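PDB 5AWV: putative hexose oxidase from Nonomuraea sp. ATCC 39727, which probably oxidises a sugar of glycopeptide antibiotics such as teicoplanin, which it binds, using a covalently attached FAD. Local coordinates for residues Asn44-Gly49 with Gly56-Ile61; Gln69-Val74 with Gly191-Ile196; Glu133-Leu138 with Asn143-Gly148; Ile196-Glu201 with His207-Ala212. One frame throughout, in Å; residues are numbered along the deposited sequence.

Interaction 1: residues Asn44-Gly49 with Gly56-Ile61; sequences NLKLRG and GEPDYI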
loop_
_atom_site.group_PDB
_atom_site.type_symbol
_atom_site.label_atom_id
_atom_site.label_comp_id
_atom_site.label_asym_id
_atom_site.label_seq_id
_atom_site.Cartn_x
_atom_site.Cartn_y
_atom_site.Cartn_z
ATOM N N ASN A 44 8.905 -16.459 11.393
ATOM C CA ASN A 44 8.240 -15.183 11.524
ATOM C C ASN A 44 8.382 -14.396 10.227
ATOM O O ASN A 44 7.396 -13.837 9.752
ATOM C CB ASN A 44 8.726 -14.364 12.724
ATOM C CG ASN A 44 8.179 -14.907 14.068
ATOM O OD1 ASN A 44 7.446 -15.921 14.113
ATOM N ND2 ASN A 44 8.378 -14.173 15.074
ATOM N N LEU A 45 9.589 -14.308 9.734
ATOM C CA LEU A 45 9.842 -13.477 8.583
ATOM C C LEU A 45 9.256 -14.036 7.291
ATOM O O LEU A 45 8.747 -13.257 6.478
ATOM C CB LEU A 45 11.291 -13.159 8.457
ATOM C CG LEU A 45 11.839 -12.340 9.619
ATOM C CD1 LEU A 45 13.362 -12.233 9.567
ATOM C CD2 LEU A 45 11.235 -10.950 9.607
ATOM N N LYS A 46 9.235 -15.374 7.196
ATOM C CA LYS A 46 8.737 -16.090 6.025
ATOM C C LYS A 46 7.236 -15.920 5.999
ATOM O O LYS A 46 6.586 -16.021 4.941
ATOM C CB LYS A 46 9.086 -17.591 6.160
ATOM C CG LYS A 46 8.830 -18.471 4.937
ATOM C CD LYS A 46 9.029 -19.960 5.296
ATOM C CE LYS A 46 7.747 -20.575 5.687
ATOM N NZ LYS A 46 6.950 -20.773 4.439
ATOM N N LEU A 47 6.665 -15.745 7.174
ATOM C CA LEU A 47 5.190 -15.782 7.300
ATOM C C LEU A 47 4.592 -14.440 7.514
ATOM O O LEU A 47 3.467 -14.327 7.962
ATOM C CB LEU A 47 4.764 -16.738 8.426
ATOM C CG LEU A 47 4.975 -18.214 8.147
ATOM C CD1 LEU A 47 4.704 -18.962 9.435
ATOM C CD2 LEU A 47 4.167 -18.788 6.974
ATOM N N ARG A 48 5.325 -13.381 7.289
ATOM C CA ARG A 48 4.673 -12.112 7.628
ATOM C C ARG A 48 3.921 -11.419 6.501
ATOM O O ARG A 48 3.411 -10.356 6.684
ATOM C CB ARG A 48 5.641 -11.181 8.293
ATOM C CG ARG A 48 6.649 -10.536 7.430
ATOM C CD ARG A 48 7.333 -9.538 8.372
ATOM N NE ARG A 48 8.199 -8.702 7.586
ATOM C CZ ARG A 48 7.880 -7.529 7.021
ATOM N NH1 ARG A 48 6.738 -6.912 7.257
ATOM N NH2 ARG A 48 8.793 -6.945 6.287
ATOM N N GLY A 49 3.788 -12.066 5.364
ATOM C CA GLY A 49 2.793 -11.655 4.381
ATOM C C GLY A 49 1.389 -11.672 4.950
ATOM O O GLY A 49 1.040 -12.552 5.752
ATOM N N GLY A 56 6.241 -19.253 0.470
ATOM C CA GLY A 56 7.517 -19.510 -0.141
ATOM C C GLY A 56 8.426 -20.164 0.864
ATOM O O GLY A 56 8.032 -20.390 2.021
ATOM N N GLU A 57 9.624 -20.494 0.407
ATOM C CA GLU A 57 10.634 -21.155 1.228
ATOM C C GLU A 57 11.992 -20.584 0.775
ATOM O O GLU A 57 12.719 -21.213 0.045
ATOM C CB GLU A 57 10.529 -22.705 1.024
ATOM C CG GLU A 57 11.391 -23.549 1.963
ATOM C CD GLU A 57 10.989 -23.381 3.442
ATOM O OE1 GLU A 57 9.752 -23.240 3.682
ATOM O OE2 GLU A 57 11.904 -23.373 4.333
ATOM N N PRO A 58 12.297 -19.347 1.159
ATOM C CA PRO A 58 13.531 -18.800 0.669
ATOM C C PRO A 58 14.777 -19.453 1.307
ATOM O O PRO A 58 14.717 -19.916 2.447
ATOM C CB PRO A 58 13.441 -17.307 1.067
ATOM C CG PRO A 58 12.452 -17.283 2.163
ATOM C CD PRO A 58 11.501 -18.365 1.934
ATOM N N ASP A 59 15.893 -19.387 0.594
ATOM C CA ASP A 59 17.192 -19.796 1.160
ATOM C C ASP A 59 17.540 -18.980 2.397
ATOM O O ASP A 59 18.047 -19.514 3.394
ATOM C CB ASP A 59 18.312 -19.649 0.124
ATOM C CG ASP A 59 18.154 -20.611 -1.074
ATOM O OD1 ASP A 59 17.369 -21.602 -1.031
ATOM O OD2 ASP A 59 18.814 -20.372 -2.065
ATOM N N TYR A 60 17.316 -17.658 2.321
ATOM C CA TYR A 60 17.480 -16.855 3.512
ATOM C C TYR A 60 16.620 -15.640 3.384
ATOM O O TYR A 60 16.191 -15.313 2.256
ATOM C CB TYR A 60 18.955 -16.435 3.782
ATOM C CG TYR A 60 19.727 -15.757 2.697
ATOM C CD1 TYR A 60 20.394 -16.502 1.675
ATOM C CD2 TYR A 60 19.876 -14.360 2.688
ATOM C CE1 TYR A 60 21.123 -15.839 0.673
ATOM C CE2 TYR A 60 20.554 -13.743 1.701
ATOM C CZ TYR A 60 21.189 -14.476 0.684
ATOM O OH TYR A 60 21.866 -13.730 -0.316
ATOM N N ILE A 61 16.401 -14.966 4.506
ATOM C CA ILE A 61 15.812 -13.624 4.514
ATOM C C ILE A 61 16.865 -12.621 5.058
ATOM O O ILE A 61 17.415 -12.800 6.122
ATOM C CB ILE A 61 14.505 -13.662 5.350
ATOM C CG1 ILE A 61 13.575 -14.684 4.737
ATOM C CG2 ILE A 61 13.813 -12.298 5.396
ATOM C CD1 ILE A 61 12.376 -15.104 5.533
HETATM O O HOH W 1 5.691 -18.264 3.415
#

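Interaction 2: residues Gln69-Val74 with Gly191-Ile196; sequences QVADAV and GKARVI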
loop_
_atom_site.group_PDB
_atom_site.type_symbol
_atom_site.label_atom_id
_atom_site.label_comp_id
_atom_site.label_asym_id
_atom_site.label_seq_id
_atom_site.Cartn_x
_atom_site.Cartn_y
_atom_site.Cartn_z
ATOM N N GLN A 69 23.754 -1.548 3.180
ATOM C CA GLN A 69 23.411 -2.901 3.345
ATOM C C GLN A 69 22.461 -3.439 2.289
ATOM O O GLN A 69 22.567 -4.624 1.890
ATOM C CB GLN A 69 22.736 -3.106 4.696
ATOM C CG GLN A 69 23.711 -3.097 5.878
ATOM C CD GLN A 69 22.942 -3.138 7.213
ATOM O OE1 GLN A 69 22.044 -3.928 7.383
ATOM N NE2 GLN A 69 23.289 -2.285 8.110
ATOM N N VAL A 70 21.490 -2.618 1.857
ATOM C CA VAL A 70 20.633 -3.063 0.731
ATOM C C VAL A 70 21.500 -3.320 -0.508
ATOM O O VAL A 70 21.348 -4.363 -1.190
ATOM C CB VAL A 70 19.525 -2.004 0.380
ATOM C CG1 VAL A 70 18.712 -2.405 -0.839
ATOM C CG2 VAL A 70 18.598 -1.803 1.566
ATOM N N ALA A 71 22.305 -2.332 -0.861
ATOM C CA ALA A 71 23.199 -2.479 -2.038
ATOM C C ALA A 71 24.030 -3.755 -1.962
ATOM O O ALA A 71 24.063 -4.536 -2.941
ATOM C CB ALA A 71 24.067 -1.308 -2.193
ATOM N N ASP A 72 24.603 -4.055 -0.802
ATOM C CA ASP A 72 25.342 -5.361 -0.629
ATOM C C ASP A 72 24.462 -6.591 -0.778
ATOM O O ASP A 72 24.867 -7.648 -1.345
ATOM C CB ASP A 72 26.118 -5.470 0.711
ATOM C CG ASP A 72 27.056 -4.272 0.965
ATOM O OD1 ASP A 72 27.613 -3.728 -0.027
ATOM O OD2 ASP A 72 27.233 -3.868 2.161
ATOM N N ALA A 73 23.247 -6.512 -0.233
ATOM C CA ALA A 73 22.333 -7.648 -0.286
ATOM C C ALA A 73 21.869 -7.876 -1.735
ATOM O O ALA A 73 21.861 -8.988 -2.168
ATOM C CB ALA A 73 21.146 -7.439 0.643
ATOM N N VAL A 74 21.562 -6.815 -2.464
ATOM C CA VAL A 74 21.215 -6.904 -3.879
ATOM C C VAL A 74 22.379 -7.547 -4.678
ATOM O O VAL A 74 22.171 -8.581 -5.320
ATOM C CB VAL A 74 20.870 -5.525 -4.431
ATOM C CG1 VAL A 74 20.734 -5.579 -5.937
ATOM C CG2 VAL A 74 19.465 -5.092 -3.863
ATOM N N GLY A 191 26.172 -5.865 -13.543
ATOM C CA GLY A 191 25.770 -6.653 -12.364
ATOM C C GLY A 191 26.120 -6.009 -11.049
ATOM O O GLY A 191 26.035 -6.669 -10.036
ATOM N N LYS A 192 26.486 -4.734 -11.066
ATOM C CA LYS A 192 26.827 -3.987 -9.881
ATOM C C LYS A 192 25.610 -3.202 -9.364
ATOM O O LYS A 192 24.930 -2.498 -10.122
ATOM C CB LYS A 192 27.821 -2.826 -10.174
ATOM C CG LYS A 192 29.163 -3.190 -10.774
ATOM C CD LYS A 192 29.822 -4.347 -10.021
ATOM C CE LYS A 192 31.331 -4.357 -10.308
ATOM N NZ LYS A 192 31.605 -4.629 -11.759
ATOM N N ALA A 193 25.489 -3.156 -8.049
ATOM C CA ALA A 193 24.475 -2.350 -7.398
ATOM C C ALA A 193 24.924 -0.929 -7.257
ATOM O O ALA A 193 26.051 -0.692 -6.856
ATOM C CB ALA A 193 24.153 -3.022 -6.066
ATOM N N ARG A 194 24.088 0.040 -7.630
ATOM C CA ARG A 194 24.333 1.423 -7.510
ATOM C C ARG A 194 23.158 2.117 -6.797
ATOM O O ARG A 194 22.013 1.660 -6.955
ATOM C CB ARG A 194 24.444 2.057 -8.924
ATOM C CG ARG A 194 25.873 2.230 -9.404
ATOM C CD ARG A 194 26.354 1.075 -10.243
ATOM N NE ARG A 194 27.781 1.215 -10.597
ATOM C CZ ARG A 194 28.817 0.991 -9.779
ATOM N NH1 ARG A 194 28.662 0.625 -8.497
ATOM N NH2 ARG A 194 30.037 1.154 -10.253
ATOM N N VAL A 195 23.405 3.277 -6.201
ATOM C CA VAL A 195 22.401 4.040 -5.526
ATOM C C VAL A 195 22.149 5.293 -6.314
ATOM O O VAL A 195 23.089 6.004 -6.682
ATOM C CB VAL A 195 22.884 4.415 -4.131
ATOM C CG1 VAL A 195 21.849 5.294 -3.399
ATOM C CG2 VAL A 195 23.205 3.155 -3.368
ATOM N N ILE A 196 20.869 5.609 -6.546
ATOM C CA ILE A 196 20.467 6.773 -7.245
ATOM C C ILE A 196 19.433 7.548 -6.436
ATOM O O ILE A 196 18.435 6.973 -6.002
ATOM C CB ILE A 196 19.873 6.387 -8.623
ATOM C CG1 ILE A 196 20.948 5.732 -9.469
ATOM C CG2 ILE A 196 19.271 7.609 -9.293
ATOM C CD1 ILE A 196 20.567 5.453 -10.882
#

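Interaction 3: residues Glu133-Leu138 with Asn143-Gly148; sequences EVYEKL and NVTIPG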
loop_
_atom_site.group_PDB
_atom_site.type_symbol
_atom_site.label_atom_id
_atom_site.label_comp_id
_atom_site.label_asym_id
_atom_site.label_seq_id
_atom_site.Cartn_x
_atom_site.Cartn_y
_atom_site.Cartn_z
ATOM N N GLU A 133 2.175 3.948 11.417
ATOM C CA GLU A 133 3.315 4.670 12.009
ATOM C C GLU A 133 3.506 6.013 11.357
ATOM O O GLU A 133 3.785 6.984 12.017
ATOM C CB GLU A 133 4.603 3.845 11.910
ATOM C CG GLU A 133 4.591 2.582 12.769
ATOM C CD GLU A 133 5.705 1.537 12.388
ATOM O OE1 GLU A 133 6.096 1.328 11.223
ATOM O OE2 GLU A 133 6.220 0.883 13.296
ATOM N N VAL A 134 3.369 6.075 10.031
ATOM C CA VAL A 134 3.535 7.282 9.324
ATOM C C VAL A 134 2.490 8.282 9.752
ATOM O O VAL A 134 2.807 9.464 9.967
ATOM C CB VAL A 134 3.422 7.079 7.784
ATOM C CG1 VAL A 134 3.333 8.396 7.026
ATOM C CG2 VAL A 134 4.567 6.218 7.210
ATOM N N TYR A 135 1.238 7.887 9.756
ATOM C CA TYR A 135 0.202 8.851 10.084
ATOM C C TYR A 135 0.362 9.450 11.479
ATOM O O TYR A 135 0.203 10.639 11.668
ATOM C CB TYR A 135 -1.180 8.238 9.945
ATOM C CG TYR A 135 -1.588 7.751 8.562
ATOM C CD1 TYR A 135 -1.250 8.471 7.417
ATOM C CD2 TYR A 135 -2.375 6.614 8.415
ATOM C CE1 TYR A 135 -1.608 8.044 6.163
ATOM C CE2 TYR A 135 -2.789 6.211 7.151
ATOM C CZ TYR A 135 -2.386 6.912 6.038
ATOM O OH TYR A 135 -2.689 6.511 4.766
ATOM N N GLU A 136 0.623 8.613 12.444
ATOM C CA GLU A 136 0.795 9.049 13.790
ATOM C C GLU A 136 1.969 10.037 13.944
ATOM O O GLU A 136 1.813 11.042 14.605
ATOM C CB GLU A 136 0.947 7.786 14.653
ATOM C CG GLU A 136 0.570 7.933 16.070
ATOM C CD GLU A 136 -0.968 8.176 16.225
ATOM O OE1 GLU A 136 -1.230 9.348 16.552
ATOM O OE2 GLU A 136 -1.820 7.247 15.944
ATOM N N LYS A 137 3.157 9.677 13.430
ATOM C CA LYS A 137 4.285 10.536 13.551
ATOM C C LYS A 137 4.192 11.839 12.790
ATOM O O LYS A 137 4.629 12.885 13.261
ATOM C CB LYS A 137 5.507 9.782 13.072
ATOM C CG LYS A 137 6.821 10.514 13.123
ATOM C CD LYS A 137 7.399 10.772 14.493
ATOM C CE LYS A 137 8.805 11.467 14.387
ATOM N NZ LYS A 137 9.883 10.447 14.178
ATOM N N LEU A 138 3.703 11.788 11.572
ATOM C CA LEU A 138 3.485 13.013 10.789
ATOM C C LEU A 138 2.493 13.950 11.518
ATOM O O LEU A 138 2.698 15.185 11.530
ATOM C CB LEU A 138 3.009 12.680 9.389
ATOM C CG LEU A 138 4.010 12.061 8.386
ATOM C CD1 LEU A 138 3.387 11.999 6.941
ATOM C CD2 LEU A 138 5.290 12.896 8.230
ATOM N N ASN A 143 1.583 18.094 12.477
ATOM C CA ASN A 143 0.188 18.220 12.075
ATOM C C ASN A 143 0.002 18.143 10.554
ATOM O O ASN A 143 -0.641 19.025 9.949
ATOM C CB ASN A 143 -0.326 19.550 12.612
ATOM C CG ASN A 143 -1.765 19.719 12.463
ATOM O OD1 ASN A 143 -2.555 18.761 12.335
ATOM N ND2 ASN A 143 -2.168 20.987 12.460
ATOM N N VAL A 144 0.633 17.134 9.960
ATOM C CA VAL A 144 0.511 16.852 8.519
ATOM C C VAL A 144 0.090 15.399 8.347
ATOM O O VAL A 144 -0.010 14.653 9.319
ATOM C CB VAL A 144 1.725 17.220 7.695
ATOM C CG1 VAL A 144 2.031 18.729 7.805
ATOM C CG2 VAL A 144 2.988 16.387 8.044
ATOM N N THR A 145 -0.183 15.023 7.112
ATOM C CA THR A 145 -0.469 13.678 6.733
ATOM C C THR A 145 -0.145 13.439 5.270
ATOM O O THR A 145 0.230 14.358 4.534
ATOM C CB THR A 145 -1.957 13.380 7.035
ATOM O OG1 THR A 145 -2.160 11.968 7.143
ATOM C CG2 THR A 145 -2.937 14.060 5.994
ATOM N N ILE A 146 -0.289 12.184 4.827
ATOM C CA ILE A 146 -0.362 11.936 3.395
ATOM C C ILE A 146 -1.667 11.215 3.061
ATOM O O ILE A 146 -2.151 10.450 3.901
ATOM C CB ILE A 146 0.861 11.154 2.858
ATOM C CG1 ILE A 146 0.935 9.720 3.488
ATOM C CG2 ILE A 146 2.153 11.953 3.035
ATOM C CD1 ILE A 146 2.063 8.838 2.954
ATOM N N PRO A 147 -2.189 11.369 1.823
ATOM C CA PRO A 147 -3.489 10.819 1.495
ATOM C C PRO A 147 -3.415 9.375 1.018
ATOM O O PRO A 147 -3.671 9.054 -0.152
ATOM C CB PRO A 147 -3.968 11.757 0.411
ATOM C CG PRO A 147 -2.714 12.135 -0.297
ATOM C CD PRO A 147 -1.751 12.327 0.784
ATOM N N GLY A 148 -3.058 8.520 1.922
ATOM C CA GLY A 148 -2.802 7.141 1.635
ATOM C C GLY A 148 -3.871 6.248 2.140
ATOM O O GLY A 148 -4.980 6.730 2.421
HETATM O O HOH W 2 -1.279 12.160 9.784
#

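Interaction 4: residues Ile196-Glu201 with His207-Ala212; sequences IVATRE and HDLWWA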
loop_
_atom_site.group_PDB
_atom_site.type_symbol
_atom_site.label_atom_id
_atom_site.label_comp_id
_atom_site.label_asym_id
_atom_site.label_seq_id
_atom_site.Cartn_x
_atom_site.Cartn_y
_atom_site.Cartn_z
ATOM N N ILE A 196 20.869 5.609 -6.546
ATOM C CA ILE A 196 20.467 6.773 -7.245
ATOM C C ILE A 196 19.433 7.548 -6.436
ATOM O O ILE A 196 18.435 6.973 -6.002
ATOM C CB ILE A 196 19.873 6.387 -8.623
ATOM C CG1 ILE A 196 20.948 5.732 -9.469
ATOM C CG2 ILE A 196 19.271 7.609 -9.293
ATOM C CD1 ILE A 196 20.567 5.453 -10.882
ATOM N N VAL A 197 19.645 8.848 -6.267
ATOM C CA VAL A 197 18.619 9.711 -5.761
ATOM C C VAL A 197 18.018 10.476 -6.953
ATOM O O VAL A 197 18.728 11.213 -7.632
ATOM C CB VAL A 197 19.146 10.652 -4.682
ATOM C CG1 VAL A 197 18.073 11.645 -4.274
ATOM C CG2 VAL A 197 19.592 9.882 -3.467
ATOM N N ALA A 198 16.728 10.292 -7.209
ATOM C CA ALA A 198 15.993 10.908 -8.343
ATOM C C ALA A 198 14.865 11.771 -7.853
ATOM O O ALA A 198 14.116 11.361 -6.936
ATOM C CB ALA A 198 15.480 9.747 -9.268
ATOM N N THR A 199 14.744 13.012 -8.330
ATOM C CA THR A 199 13.783 13.916 -7.847
ATOM C C THR A 199 12.794 14.354 -8.917
ATOM O O THR A 199 13.043 14.183 -10.106
ATOM C CB THR A 199 14.378 15.265 -7.263
ATOM O OG1 THR A 199 14.673 16.176 -8.354
ATOM C CG2 THR A 199 15.616 15.031 -6.420
ATOM N N ARG A 200 11.764 15.058 -8.502
ATOM C CA ARG A 200 10.876 15.604 -9.482
ATOM C C ARG A 200 11.287 16.914 -10.161
ATOM O O ARG A 200 10.555 17.361 -10.976
ATOM C CB ARG A 200 9.479 15.725 -8.967
ATOM C CG ARG A 200 9.095 16.879 -8.197
ATOM C CD ARG A 200 7.576 16.743 -7.924
ATOM N NE ARG A 200 7.387 17.234 -6.589
ATOM C CZ ARG A 200 6.410 16.863 -5.748
ATOM N NH1 ARG A 200 6.379 17.464 -4.607
ATOM N NH2 ARG A 200 5.427 15.983 -6.091
ATOM N N GLU A 201 12.413 17.515 -9.787
ATOM C CA GLU A 201 12.824 18.811 -10.334
ATOM C C GLU A 201 13.045 18.711 -11.823
ATOM O O GLU A 201 13.365 17.633 -12.376
ATOM C CB GLU A 201 14.117 19.309 -9.692
ATOM C CG GLU A 201 14.098 19.462 -8.193
ATOM C CD GLU A 201 13.460 20.720 -7.679
ATOM O OE1 GLU A 201 13.010 21.536 -8.509
ATOM O OE2 GLU A 201 13.437 20.879 -6.418
ATOM N N HIS A 207 15.225 11.979 -13.722
ATOM C CA HIS A 207 13.798 12.355 -13.642
ATOM C C HIS A 207 12.908 11.174 -14.043
ATOM O O HIS A 207 11.833 11.003 -13.403
ATOM C CB HIS A 207 13.475 13.537 -14.582
ATOM C CG HIS A 207 12.178 14.199 -14.291
ATOM N ND1 HIS A 207 11.086 14.093 -15.113
ATOM C CD2 HIS A 207 11.783 14.943 -13.245
ATOM C CE1 HIS A 207 10.099 14.819 -14.649
ATOM N NE2 HIS A 207 10.508 15.389 -13.540
ATOM N N ASP A 208 13.329 10.418 -15.065
ATOM C CA ASP A 208 12.675 9.192 -15.505
ATOM C C ASP A 208 12.459 8.126 -14.401
ATOM O O ASP A 208 11.367 7.550 -14.283
ATOM C CB ASP A 208 13.274 8.583 -16.773
ATOM C CG ASP A 208 14.778 8.146 -16.626
ATOM O OD1 ASP A 208 15.476 8.644 -15.680
ATOM O OD2 ASP A 208 15.235 7.287 -17.468
ATOM N N LEU A 209 13.493 7.848 -13.597
ATOM C CA LEU A 209 13.395 6.980 -12.446
ATOM C C LEU A 209 12.385 7.459 -11.373
ATOM O O LEU A 209 11.689 6.599 -10.797
ATOM C CB LEU A 209 14.767 6.703 -11.788
ATOM C CG LEU A 209 14.822 5.598 -10.740
ATOM C CD1 LEU A 209 14.528 4.269 -11.401
ATOM C CD2 LEU A 209 16.179 5.553 -10.095
ATOM N N TRP A 210 12.410 8.730 -11.045
ATOM C CA TRP A 210 11.503 9.382 -10.088
ATOM C C TRP A 210 10.081 9.123 -10.691
ATOM O O TRP A 210 9.175 8.656 -10.031
ATOM C CB TRP A 210 11.721 10.883 -10.000
ATOM C CG TRP A 210 10.509 11.561 -9.498
ATOM C CD1 TRP A 210 10.091 11.571 -8.207
ATOM C CD2 TRP A 210 9.471 12.209 -10.279
ATOM N NE1 TRP A 210 8.858 12.199 -8.138
ATOM C CE2 TRP A 210 8.448 12.565 -9.392
ATOM C CE3 TRP A 210 9.314 12.498 -11.637
ATOM C CZ2 TRP A 210 7.306 13.261 -9.791
ATOM C CZ3 TRP A 210 8.184 13.142 -12.046
ATOM C CH2 TRP A 210 7.157 13.514 -11.122
ATOM N N TRP A 211 9.892 9.518 -11.950
ATOM C CA TRP A 211 8.586 9.358 -12.594
ATOM C C TRP A 211 8.045 7.870 -12.528
ATOM O O TRP A 211 6.866 7.661 -12.197
ATOM C CB TRP A 211 8.600 9.883 -14.063
ATOM C CG TRP A 211 7.290 9.706 -14.796
ATOM C CD1 TRP A 211 6.249 10.552 -14.809
ATOM C CD2 TRP A 211 6.879 8.550 -15.493
ATOM N NE1 TRP A 211 5.228 10.047 -15.617
ATOM C CE2 TRP A 211 5.569 8.787 -15.974
ATOM C CE3 TRP A 211 7.506 7.355 -15.794
ATOM C CZ2 TRP A 211 4.883 7.868 -16.784
ATOM C CZ3 TRP A 211 6.808 6.398 -16.579
ATOM C CH2 TRP A 211 5.529 6.698 -17.094
ATOM N N ALA A 212 8.880 6.879 -12.717
ATOM C CA ALA A 212 8.425 5.554 -12.723
ATOM C C ALA A 212 7.892 5.109 -11.339
ATOM O O ALA A 212 7.139 4.115 -11.247
ATOM C CB ALA A 212 9.474 4.622 -13.162
#

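Interaction 1: residues Asn44-Gly49 with Gly56-Ile61
The last turn of helix 42-46 meets the chain entering strand 60-63 at two points, with CA atoms 7.2 Å apart both between Leu45 and Ile61 and between Lys46 and Gly56. At the apolar point the tip of the isoleucine does the touching: Ile61 CD1 lies 3.7 Å from Leu45 CB and also reaches the backbone N of Lys46. The polar point is carried by the lysine. Its CG starts anti to the backbone N (chi1 -171°), and the chain then bends at chi3 and chi4, which brings NZ to Gly56 O at 2.7 Å. The C=O...N angle of 174° places the ammonium almost straight ahead of the carbonyl. Glu57 OE1 adds only a long salt bridge, 3.8 Å from Lys46 NZ, while Lys46 CG rests on Pro58 CD. A water accepts from Lys46 NZ (3.0 Å) and from Gly56 N (3.2 Å) and lies against Lys46 O, knitting the helix end to the loop. Ile61 and Leu45 continue onto Asp107, and Leu45 also packs on Leu140 of the second subunit. Such a contact is structural packing: it joins the end of a short helix to the lead-in of a strand of the mixed sheet in the FAD-binding region.

Interaction 2: residues Gln69-Val74 with Gly191-Ile196
Ala193 lays its methyl group on the backbone of helix 67-80, with CB 3.5 Å from Ala71 O. This is helix-on-sheet packing in the FAD-binding domain: the helix lies against the five-stranded antiparallel sheet and here reaches its edge strand, 193-199. The CA atoms of Ala71 and Ala193 are 5.5 Å apart, a close approach that suits two alanines, and the two methyls meet at 4.2 Å between Ala71 CB and Ala193 CB. One helical turn on, Val74 adds the third apolar partner. Its CG1 is anti to the backbone N (chi1 171°) and comes to 4.3 Å from Ala193 CB, so Ala193 touches both helix residues.

Deeper along the sheet the same helix face continues the packing: Val74 rests on Val187 and Val223, and Val70 on Val185, Val223 and Thr225. Strand alternation sends the CB of Arg194 away from the helix, while its backbone pairs with Val186 of the adjacent strand. Ala193 is therefore the strand residue that carries the contact, its methyl turned toward the helix and shared between Ala71 and Val74. The helix also supplies a polar tie to this same residue, just beyond the segment 69-74: the carboxylate oxygen Glu75 OE1 accepts a hydrogen bond from the backbone amide, Ala193 N.

Interaction 3: residues Glu133-Leu138 with Asn143-Gly148
Helix 131-142 packs against the loop that follows it, where Leu138, Tyr135 and Val134 meet Val144, Thr145 and Ile146; the loop then runs on toward the FAD-binding residues Val150 and Cys151, the latter joined covalently to the flavin cofactor. The chain reverses at Asn143, whose phi is positive, and Val144 N then bonds back to Leu138 O at 3.2 Å. That bond is straight at nitrogen (172°), but the donor stands above the carbonyl plane. Beside it Leu138 CB meets Val144 CG2 at 3.9 Å.

Ile146 divides its branches among three helix residues. With CG1 between the backbone N and the carbonyl carbon (chi1 64°), CG1 lies 4.1 Å from Tyr135 CE1, CG2 lies 4.1 Å from Leu138 CD1, and CD1 reaches Val134 CG1. The Tyr135 OH is hydrogen-bonded to Gly149 O, beyond the inverse gamma turn centred on Pro147 in sequence.

A water bridges the polar atoms: it donates to Tyr135 O and to Val144 O, and accepts from Thr145 OG1 at 2.8 Å from that oxygen. Both its protons are therefore committed, and the threonine hydroxyl is oriented as a donor. By contrast, the buried Ile146 N has no partner in the model. The chemistry implies a loop held by one direct N-H bond, from Val144 N, and by apolar branches, with the water-mediated link supplementing them.

Interaction 4: residues Ile196-Glu201 with His207-Ala212
Ile196 and Ala198 pack on Leu209 and Trp210 where helix 207-212 crosses strand 193-199, the edge of the five-stranded antiparallel sheet. The axes of the short segments approach to 6.2 Å at a signed crossing angle of -77°, close to perpendicular. Alternate strand residues make the apolar contacts: Ile196 CG2 meets Leu209 CD2 at 3.8 Å, and the methyl of Ala198 sits 4.0 Å from Leu209 CB and also touches Trp210 CB. It is here that the backbones come nearest, with Ala198 CA 5.1 Å from Trp210 CA. Leu209 and Ile196 also share Tyr509 of helix 499-509 as a neighbour.

The aromatic contact lies just past the strand end. Trp210 CG is roughly anti to its backbone N, which swings the indole beneath Arg200. Arg200 CB stands over one face, 3.5 Å from the centroid of the six-membered ring of Trp210 and 22° off its normal, a CH-pi contact. Beyond CB the arginine extends to Arg230 O and Asp177 O, which NH1 and NH2 bond. Trp210 NE1 is held by Leu179 O, which probably helps to set the rotation of the indole.

The one hydrogen bond across the segments is weak: His207 NE2 gives it to Arg200 O, 3.2 Å long and bent to 132°, with that oxygen near the ring plane at its edge. His207 CD2 lies 3.2 Å from Glu201 O. The loop itself is shaped by an ST turn, in which Thr199 OG1, also bonded to Asp204 OD2, accepts from Glu201 N at 3.0 Å.

In the fold
Along the chain interaction 1 comes first, and strand 60-63 leads directly into helix 67-80 of interaction 2, although the centres are about 21 Å apart. Interaction 2 then brings together residues more than a hundred positions apart, and interaction 3 falls within the intervening chain, about 29 Å away between centres. Interaction 4 begins where interaction 2 ends: they share Ile196 and strand 193-199, with centres about 18 Å apart, so one edge strand carries helix 67-80 and helix 207-212 in succession. Interactions 1 and 3 both touch the second subunit. Together they place helices and a loop around the two sheets of the region that carries the FAD, consistent with its FAD-linked oxidoreductase family.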